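Local coordinates for protein uricase (Arthrobacter globiformis, PDB 2YZE) that catalyses the oxidation of uric acid to 5-hydroxyisourate, which is further processed to (S)-allantoin, at residues 162-167 with 218-223; 182-187 with 246-251. All blocks are in the same frame, centred on the assembly; numbering follows the deposited sequence.

Contact 1: 162-167 with 218-223. With NOB ((dihydroxyboranyloxy-hydroxy-boranyl)oxylithium), chain I.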
ATOM      1  N   GLU A 162      25.858   0.250 -19.036  1.00 22.14           N
ATOM      2  CA  GLU A 162      25.614   0.429 -20.461  1.00 22.28           C
ATOM      3  C   GLU A 162      24.576  -0.575 -20.928  1.00 21.85           C
ATOM      4  O   GLU A 162      24.237  -1.525 -20.214  1.00 21.10           O
ATOM      5  CB  GLU A 162      26.894   0.173 -21.260  1.00 22.93           C
ATOM      6  CG  GLU A 162      28.093   0.969 -20.825  1.00 26.51           C
ATOM      7  CD  GLU A 162      29.336   0.629 -21.635  1.00 29.60           C
ATOM      8  OE1 GLU A 162      29.227   0.481 -22.871  1.00 29.46           O
ATOM      9  OE2 GLU A 162      30.425   0.521 -21.038  1.00 29.56           O
ATOM     10  N   PHE A 163      24.062  -0.346 -22.130  1.00 21.26           N
ATOM     11  CA  PHE A 163      23.115  -1.261 -22.750  1.00 21.58           C
ATOM     12  C   PHE A 163      23.092  -0.985 -24.239  1.00 20.80           C
ATOM     13  O   PHE A 163      22.490  -0.015 -24.701  1.00 20.31           O
ATOM     14  CB  PHE A 163      21.703  -1.135 -22.183  1.00 20.21           C
ATOM     15  CG  PHE A 163      20.798  -2.263 -22.606  1.00 20.11           C
ATOM     16  CD1 PHE A 163      21.167  -3.587 -22.368  1.00 24.12           C
ATOM     17  CD2 PHE A 163      19.609  -2.015 -23.278  1.00 20.40           C
ATOM     18  CE1 PHE A 163      20.360  -4.654 -22.801  1.00 21.79           C
ATOM     19  CE2 PHE A 163      18.799  -3.067 -23.713  1.00 21.96           C
ATOM     20  CZ  PHE A 163      19.180  -4.392 -23.472  1.00 21.71           C
ATOM     21  N   HIS A 164      23.770  -1.850 -24.979  1.00 20.62           N
ATOM     22  CA  HIS A 164      23.865  -1.726 -26.421  1.00 20.53           C
ATOM     23  C   HIS A 164      24.062  -3.104 -27.036  1.00 21.20           C
ATOM     24  O   HIS A 164      24.271  -4.090 -26.323  1.00 21.47           O
ATOM     25  CB  HIS A 164      25.039  -0.803 -26.773  1.00 19.22           C
ATOM     26  CG  HIS A 164      26.307  -1.132 -26.045  1.00 19.39           C
ATOM     27  ND1 HIS A 164      27.070  -2.243 -26.338  1.00 21.06           N
ATOM     28  CD2 HIS A 164      26.932  -0.506 -25.019  1.00 19.24           C
ATOM     29  CE1 HIS A 164      28.112  -2.286 -25.525  1.00 20.73           C
ATOM     30  NE2 HIS A 164      28.051  -1.243 -24.715  1.00 20.38           N
ATOM     31  N   GLY A 165      23.976  -3.178 -28.359  1.00 21.27           N
ATOM     32  CA  GLY A 165      24.160  -4.453 -29.026  1.00 21.68           C
ATOM     33  C   GLY A 165      22.923  -5.329 -29.072  1.00 23.60           C
ATOM     34  O   GLY A 165      23.000  -6.484 -29.490  1.00 24.50           O
ATOM     35  N   PHE A 166      21.782  -4.800 -28.639  1.00 22.85           N
ATOM     36  CA  PHE A 166      20.551  -5.577 -28.677  1.00 23.00           C
ATOM     37  C   PHE A 166      19.986  -5.491 -30.087  1.00 24.01           C
ATOM     38  O   PHE A 166      20.262  -4.537 -30.810  1.00 23.90           O
ATOM     39  CB  PHE A 166      19.527  -5.045 -27.664  1.00 23.08           C
ATOM     40  CG  PHE A 166      19.352  -3.546 -27.688  1.00 23.04           C
ATOM     41  CD1 PHE A 166      20.189  -2.722 -26.937  1.00 22.05           C
ATOM     42  CD2 PHE A 166      18.345  -2.961 -28.449  1.00 21.32           C
ATOM     43  CE1 PHE A 166      20.022  -1.335 -26.938  1.00 22.54           C
ATOM     44  CE2 PHE A 166      18.169  -1.576 -28.458  1.00 22.37           C
ATOM     45  CZ  PHE A 166      19.011  -0.763 -27.699  1.00 21.54           C
ATOM     46  N   PRO A 167      19.194  -6.493 -30.502  1.00 23.34           N
ATOM     47  CA  PRO A 167      18.617  -6.474 -31.848  1.00 24.79           C
ATOM     48  C   PRO A 167      17.551  -5.398 -31.985  1.00 25.82           C
ATOM     49  O   PRO A 167      16.818  -5.112 -31.037  1.00 24.74           O
ATOM     50  CB  PRO A 167      18.042  -7.882 -31.991  1.00 25.01           C
ATOM     51  CG  PRO A 167      17.611  -8.193 -30.592  1.00 24.62           C
ATOM     52  CD  PRO A 167      18.791  -7.710 -29.777  1.00 23.56           C
ATOM     53  N   HIS A 218      31.009  -3.583 -13.939  1.00 25.87           N
ATOM     54  CA  HIS A 218      30.729  -2.609 -14.989  1.00 27.24           C
ATOM     55  C   HIS A 218      29.646  -3.309 -15.798  1.00 26.23           C
ATOM     56  O   HIS A 218      29.931  -4.214 -16.581  1.00 27.76           O
ATOM     57  CB  HIS A 218      31.947  -2.357 -15.876  1.00 29.46           C
ATOM     58  CG  HIS A 218      31.691  -1.355 -16.956  1.00 32.85           C
ATOM     59  ND1 HIS A 218      31.586  -0.004 -16.706  1.00 34.18           N
ATOM     60  CD2 HIS A 218      31.448  -1.513 -18.279  1.00 33.96           C
ATOM     61  CE1 HIS A 218      31.289   0.628 -17.827  1.00 36.03           C
ATOM     62  NE2 HIS A 218      31.199  -0.265 -18.797  1.00 35.84           N
ATOM     63  N   SER A 219      28.406  -2.881 -15.601  1.00 25.09           N
ATOM     64  CA  SER A 219      27.254  -3.510 -16.234  1.00 24.03           C
ATOM     65  C   SER A 219      26.984  -3.226 -17.705  1.00 23.26           C
ATOM     66  O   SER A 219      26.885  -2.073 -18.121  1.00 22.47           O
ATOM     67  CB  SER A 219      25.996  -3.173 -15.429  1.00 21.76           C
ATOM     68  OG  SER A 219      24.875  -3.858 -15.948  1.00 23.07           O
ATOM     69  N   LEU A 220      26.865  -4.302 -18.481  1.00 21.58           N
ATOM     70  CA  LEU A 220      26.562  -4.207 -19.905  1.00 20.19           C
ATOM     71  C   LEU A 220      25.113  -4.632 -20.074  1.00 19.71           C
ATOM     72  O   LEU A 220      24.544  -4.539 -21.158  1.00 20.39           O
ATOM     73  CB  LEU A 220      27.471  -5.133 -20.715  1.00 22.40           C
ATOM     74  CG  LEU A 220      28.967  -4.836 -20.620  1.00 23.38           C
ATOM     75  CD1 LEU A 220      29.745  -5.817 -21.498  1.00 26.22           C
ATOM     76  CD2 LEU A 220      29.225  -3.398 -21.070  1.00 24.36           C
ATOM     77  N   ALA A 221      24.525  -5.106 -18.978  1.00 20.45           N
ATOM     78  CA  ALA A 221      23.137  -5.547 -18.954  1.00 20.16           C
ATOM     79  C   ALA A 221      22.792  -5.938 -17.519  1.00 20.16           C
ATOM     80  O   ALA A 221      23.651  -6.391 -16.770  1.00 19.44           O
ATOM     81  CB  ALA A 221      22.947  -6.737 -19.873  1.00 21.39           C
ATOM     82  N   LEU A 222      21.538  -5.752 -17.135  1.00 20.94           N
ATOM     83  CA  LEU A 222      21.118  -6.111 -15.784  1.00 22.73           C
ATOM     84  C   LEU A 222      21.332  -7.613 -15.608  1.00 21.05           C
ATOM     85  O   LEU A 222      21.651  -8.080 -14.512  1.00 21.96           O
ATOM     86  CB  LEU A 222      19.641  -5.782 -15.572  1.00 22.86           C
ATOM     87  CG  LEU A 222      19.233  -5.183 -14.220  1.00 27.74           C
ATOM     88  CD1 LEU A 222      17.761  -5.459 -13.996  1.00 23.97           C
ATOM     89  CD2 LEU A 222      20.062  -5.762 -13.081  1.00 22.71           C
ATOM     90  N   GLN A 223      21.149  -8.363 -16.693  1.00 20.16           N
ATOM     91  CA  GLN A 223      21.332  -9.816 -16.657  1.00 20.60           C
ATOM     92  C   GLN A 223      22.752 -10.165 -16.217  1.00 19.90           C
ATOM     93  O   GLN A 223      22.948 -11.085 -15.428  1.00 18.27           O
ATOM     94  CB  GLN A 223      21.048 -10.451 -18.034  1.00 20.95           C
ATOM     95  CG  GLN A 223      19.567 -10.500 -18.425  1.00 22.46           C
ATOM     96  CD  GLN A 223      19.104  -9.250 -19.156  1.00 21.35           C
ATOM     97  OE1 GLN A 223      19.634  -8.165 -18.944  1.00 21.28           O
ATOM     98  NE2 GLN A 223      18.101  -9.401 -20.014  1.00 21.32           N
TER
HETATM   99  B1  NOB I 403      18.203  -4.689 -19.944  1.00 32.07           B
HETATM  100  B2  NOB I 403      16.301  -2.937 -20.091  1.00 33.32           B
HETATM  101  OB1 NOB I 403      17.562  -5.994 -20.501  1.00 30.03           O
HETATM  102  OB2 NOB I 403      17.889  -3.158 -20.009  1.00 32.55           O
HETATM  103  OB3 NOB I 403      19.448  -4.655 -19.015  1.00 30.76           O
HETATM  104  OB4 NOB I 403      15.184  -3.217 -18.991  1.00 34.10           O
HETATM  105  OB5 NOB I 403      15.799  -2.481 -21.520  1.00 30.90           O
HETATM  106 LI   NOB I 403      16.122  -4.414 -21.897  1.00 25.77          LI
HETATM  107  O   HOH W   1      23.657  -2.060 -17.549  1.00 22.36           O
HETATM  108  O   HOH W   2      25.721  -3.203 -23.362  1.00 17.22           O
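Glu162 and His218 meet beside the urate pocket of uricase, where the loop 162-167 lies against the turn leading into helix 222-236. His218 NE2 donates to Glu162 OE2 over 2.5 Å, unusually short, so its exact value is doubtful; the carboxylate oxygen arrives at the ring edge, with the two planes 72° apart. Glu162 OE1 is met from above the carboxylate plane by His164 NE2 at 2.8 Å; with a histidine at each oxygen, rotation of the carboxylate is probably restrained. Leu220 runs alongside the glutamate and points the same way, its CD2 4.1 Å from Glu162 CD. At the backbone, Glu162 N donates to Ser219 O at 2.7 Å. Phe163 has CG anti to its N (chi1 -168°), which brings one ring face over the bound borate group: OB2 sits over the ring centre, 3.7 Å from its plane. Leu220 O and Ala221 CB lie at the edge of the same ring. With alanine in place of Phe163, this aromatic cover would be gone and the ligand would probably be held less firmly on that side. Asn61 of the second subunit donates to Leu220 O. In the first turn of the helix, Leu222 N points almost straight at OB3 of the ligand (3.0 Å, 176°).

Contact 2: 182-187 with 246-251. With NOB ((dihydroxyboranyloxy-hydroxy-boranyl)oxylithium), chain I.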
ATOM      1  N   LEU A 182      21.472   2.634 -13.391  1.00 17.31           N
ATOM      2  CA  LEU A 182      21.001   1.263 -13.216  1.00 17.60           C
ATOM      3  C   LEU A 182      20.500   1.220 -11.782  1.00 16.35           C
ATOM      4  O   LEU A 182      21.292   1.286 -10.846  1.00 18.01           O
ATOM      5  CB  LEU A 182      22.143   0.255 -13.403  1.00 18.26           C
ATOM      6  CG  LEU A 182      21.765  -1.220 -13.199  1.00 20.52           C
ATOM      7  CD1 LEU A 182      20.757  -1.654 -14.248  1.00 19.91           C
ATOM      8  CD2 LEU A 182      23.010  -2.085 -13.282  1.00 19.85           C
ATOM      9  N   ALA A 183      19.187   1.153 -11.613  1.00 17.59           N
ATOM     10  CA  ALA A 183      18.592   1.111 -10.280  1.00 20.00           C
ATOM     11  C   ALA A 183      17.684  -0.106 -10.172  1.00 20.13           C
ATOM     12  O   ALA A 183      16.960  -0.442 -11.117  1.00 17.95           O
ATOM     13  CB  ALA A 183      17.792   2.383 -10.024  1.00 19.51           C
ATOM     14  N   THR A 184      17.712  -0.765  -9.020  1.00 19.21           N
ATOM     15  CA  THR A 184      16.885  -1.943  -8.831  1.00 19.66           C
ATOM     16  C   THR A 184      16.579  -2.171  -7.356  1.00 21.09           C
ATOM     17  O   THR A 184      17.119  -1.483  -6.490  1.00 21.34           O
ATOM     18  CB  THR A 184      17.591  -3.202  -9.423  1.00 20.40           C
ATOM     19  OG1 THR A 184      16.710  -4.325  -9.361  1.00 19.77           O
ATOM     20  CG2 THR A 184      18.855  -3.533  -8.649  1.00 20.81           C
ATOM     21  N   ASP A 185      15.681  -3.115  -7.088  1.00 22.07           N
ATOM     22  CA  ASP A 185      15.314  -3.492  -5.723  1.00 23.83           C
ATOM     23  C   ASP A 185      15.863  -4.900  -5.587  1.00 23.17           C
ATOM     24  O   ASP A 185      15.411  -5.808  -6.275  1.00 24.49           O
ATOM     25  CB  ASP A 185      13.797  -3.548  -5.528  1.00 25.65           C
ATOM     26  CG  ASP A 185      13.147  -2.186  -5.548  1.00 30.29           C
ATOM     27  OD1 ASP A 185      13.810  -1.197  -5.170  1.00 32.01           O
ATOM     28  OD2 ASP A 185      11.957  -2.110  -5.925  1.00 33.83           O
ATOM     29  N   VAL A 186      16.844  -5.089  -4.720  1.00 23.31           N
ATOM     30  CA  VAL A 186      17.427  -6.409  -4.571  1.00 24.41           C
ATOM     31  C   VAL A 186      16.517  -7.383  -3.823  1.00 26.33           C
ATOM     32  O   VAL A 186      16.260  -7.224  -2.628  1.00 26.31           O
ATOM     33  CB  VAL A 186      18.795  -6.330  -3.858  1.00 25.61           C
ATOM     34  CG1 VAL A 186      19.442  -7.716  -3.804  1.00 26.72           C
ATOM     35  CG2 VAL A 186      19.703  -5.352  -4.594  1.00 24.36           C
ATOM     36  N   SER A 187      16.002  -8.360  -4.562  1.00 26.42           N
ATOM     37  CA  SER A 187      15.159  -9.418  -4.017  1.00 27.18           C
ATOM     38  C   SER A 187      15.929 -10.674  -4.361  1.00 26.91           C
ATOM     39  O   SER A 187      16.040 -11.043  -5.536  1.00 24.60           O
ATOM     40  CB  SER A 187      13.789  -9.476  -4.698  1.00 30.27           C
ATOM     41  OG  SER A 187      12.855  -8.627  -4.062  1.00 34.99           O
ATOM     42  N   SER A 246      15.241 -11.673  -8.435  1.00 20.97           N
ATOM     43  CA  SER A 246      14.167 -11.032  -9.181  1.00 20.72           C
ATOM     44  C   SER A 246      14.501  -9.550  -9.077  1.00 22.65           C
ATOM     45  O   SER A 246      14.267  -8.918  -8.035  1.00 21.83           O
ATOM     46  CB  SER A 246      12.816 -11.325  -8.529  1.00 21.58           C
ATOM     47  OG  SER A 246      11.757 -10.748  -9.273  1.00 23.31           O
ATOM     48  N   LEU A 247      15.065  -9.007 -10.153  1.00 19.42           N
ATOM     49  CA  LEU A 247      15.499  -7.618 -10.170  1.00 20.97           C
ATOM     50  C   LEU A 247      14.762  -6.710 -11.142  1.00 20.54           C
ATOM     51  O   LEU A 247      14.834  -6.895 -12.356  1.00 20.40           O
ATOM     52  CB  LEU A 247      16.998  -7.558 -10.488  1.00 20.78           C
ATOM     53  CG  LEU A 247      17.926  -8.394  -9.602  1.00 22.14           C
ATOM     54  CD1 LEU A 247      19.356  -8.237 -10.072  1.00 19.82           C
ATOM     55  CD2 LEU A 247      17.788  -7.948  -8.151  1.00 22.16           C
ATOM     56  N   PRO A 248      14.033  -5.715 -10.619  1.00 21.41           N
ATOM     57  CA  PRO A 248      13.318  -4.807 -11.516  1.00 21.27           C
ATOM     58  C   PRO A 248      14.307  -3.780 -12.055  1.00 23.41           C
ATOM     59  O   PRO A 248      15.274  -3.428 -11.377  1.00 24.22           O
ATOM     60  CB  PRO A 248      12.278  -4.169 -10.600  1.00 22.10           C
ATOM     61  CG  PRO A 248      12.997  -4.113  -9.281  1.00 22.33           C
ATOM     62  CD  PRO A 248      13.629  -5.495  -9.217  1.00 21.41           C
ATOM     63  N   ASN A 249      14.102  -3.326 -13.283  1.00 23.26           N
ATOM     64  CA  ASN A 249      14.982  -2.307 -13.832  1.00 22.48           C
ATOM     65  C   ASN A 249      14.148  -1.047 -13.679  1.00 22.62           C
ATOM     66  O   ASN A 249      13.317  -0.733 -14.535  1.00 22.77           O
ATOM     67  CB  ASN A 249      15.293  -2.567 -15.306  1.00 24.27           C
ATOM     68  CG  ASN A 249      16.451  -1.720 -15.811  1.00 29.24           C
ATOM     69  OD1 ASN A 249      16.907  -0.801 -15.125  1.00 30.00           O
ATOM     70  ND2 ASN A 249      16.934  -2.023 -17.014  1.00 31.46           N
ATOM     71  N   LYS A 250      14.348  -0.356 -12.560  1.00 22.63           N
ATOM     72  CA  LYS A 250      13.610   0.858 -12.240  1.00 23.22           C
ATOM     73  C   LYS A 250      14.166   2.003 -13.066  1.00 23.05           C
ATOM     74  O   LYS A 250      15.194   2.599 -12.739  1.00 20.61           O
ATOM     75  CB  LYS A 250      13.724   1.141 -10.746  1.00 22.83           C
ATOM     76  CG  LYS A 250      13.620  -0.145  -9.924  1.00 29.00           C
ATOM     77  CD  LYS A 250      12.860   0.037  -8.638  1.00 33.26           C
ATOM     78  CE  LYS A 250      13.516   1.035  -7.727  1.00 34.85           C
ATOM     79  NZ  LYS A 250      12.661   1.219  -6.527  1.00 39.61           N
ATOM     80  N   HIS A 251      13.461   2.290 -14.149  1.00 22.58           N
ATOM     81  CA  HIS A 251      13.870   3.307 -15.097  1.00 23.00           C
ATOM     82  C   HIS A 251      13.952   4.738 -14.601  1.00 21.53           C
ATOM     83  O   HIS A 251      13.000   5.291 -14.051  1.00 20.85           O
ATOM     84  CB  HIS A 251      12.967   3.237 -16.327  1.00 24.49           C
ATOM     85  CG  HIS A 251      12.905   1.875 -16.950  1.00 26.20           C
ATOM     86  ND1 HIS A 251      11.716   1.230 -17.216  1.00 28.39           N
ATOM     87  CD2 HIS A 251      13.887   1.034 -17.354  1.00 24.56           C
ATOM     88  CE1 HIS A 251      11.968   0.051 -17.757  1.00 26.02           C
ATOM     89  NE2 HIS A 251      13.277  -0.092 -17.852  1.00 27.20           N
TER
HETATM   90  B1  NOB I 403      18.203  -4.689 -19.944  1.00 32.07           B
HETATM   91  B2  NOB I 403      16.301  -2.937 -20.091  1.00 33.32           B
HETATM   92  OB1 NOB I 403      17.562  -5.994 -20.501  1.00 30.03           O
HETATM   93  OB2 NOB I 403      17.889  -3.158 -20.009  1.00 32.55           O
HETATM   94  OB3 NOB I 403      19.448  -4.655 -19.015  1.00 30.76           O
HETATM   95  OB4 NOB I 403      15.184  -3.217 -18.991  1.00 34.10           O
HETATM   96  OB5 NOB I 403      15.799  -2.481 -21.520  1.00 30.90           O
HETATM   97 LI   NOB I 403      16.122  -4.414 -21.897  1.00 25.77          LI
HETATM   98  O   HOH W   3      17.436   1.463 -13.721  1.00 22.18           O
HETATM   99  O   HOH W   4      12.799  -6.716  -6.194  1.00 31.57           O
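Asp185 OD1 is gripped by two groups, Lys250 NZ at 3.0 Å and the hydroxyl of Thr154 on the neighbouring strand 143-157. The ammonium group comes to OD1 on its syn side, somewhat out of the carboxylate plane, and the two side chains cross at about a right angle. A weak second bond links Lys250 NZ to Asp185 OD2 at 3.5 Å. To get there, the lysine chain bends at its second and third torsions and lays CG over the backbone of Ala183 and Thr184. One residue earlier on the same strand as Asp185, Thr184 OG1 donates to Pro248 O at 2.6 Å, in the carbonyl plane and on a lone pair; OG1 stands anti to the threonine N (chi1 -174°), which turns it across to the other strand. Segments 182-187 and 246-249 run antiparallel, their directions 155° apart, within the tunnelling-fold (T-fold) sheet of the uricase family. Their ladder is closed by Lys250 N to Ala183 O (3.0 Å) at one end and by Ser246 N to Ser187 O (3.1 Å) at the other. Between these bonds Pro248 has no N-H to offer, and its CD packs 3.5 Å from Asp185 O, which instead accepts a bond from a water that also donates to Ser246 O. Asp185 N is buried without any partner. Leu182 and Leu247 pack on Leu222 of helix 222-236. Past the proline, Asn249 ND2, of the urate site, makes a weak bond to OB4 of the borate group at 2.9 Å. His251, part of the charge relay, presents its ring edge to the same OB4, while Asn249 O lies over one of its faces.

Overall arrangement
After strand 143-157 the chain enters the loop holding 162-167, then forms strand 182-192, helix 199-216 and the turn at 218-223, where contact 1 closes a loop of 50 intervening residues. Helix 222-236 and strand 240-254 follow, and contact 2 closes a second loop by bringing 246-251 back to 182-187. Their segments alternate along the sequence, so the two closures cross rather than nest. Contact 1 ties the loop to the start of the helix, contact 2 pairs two sheet strands, and Leu222 bridges them by packing on Leu182, Leu247 and Asn249. Both touch the bound borate group, to which Arg180 of the same chain and Thr67 of the second subunit are also hydrogen-bonded.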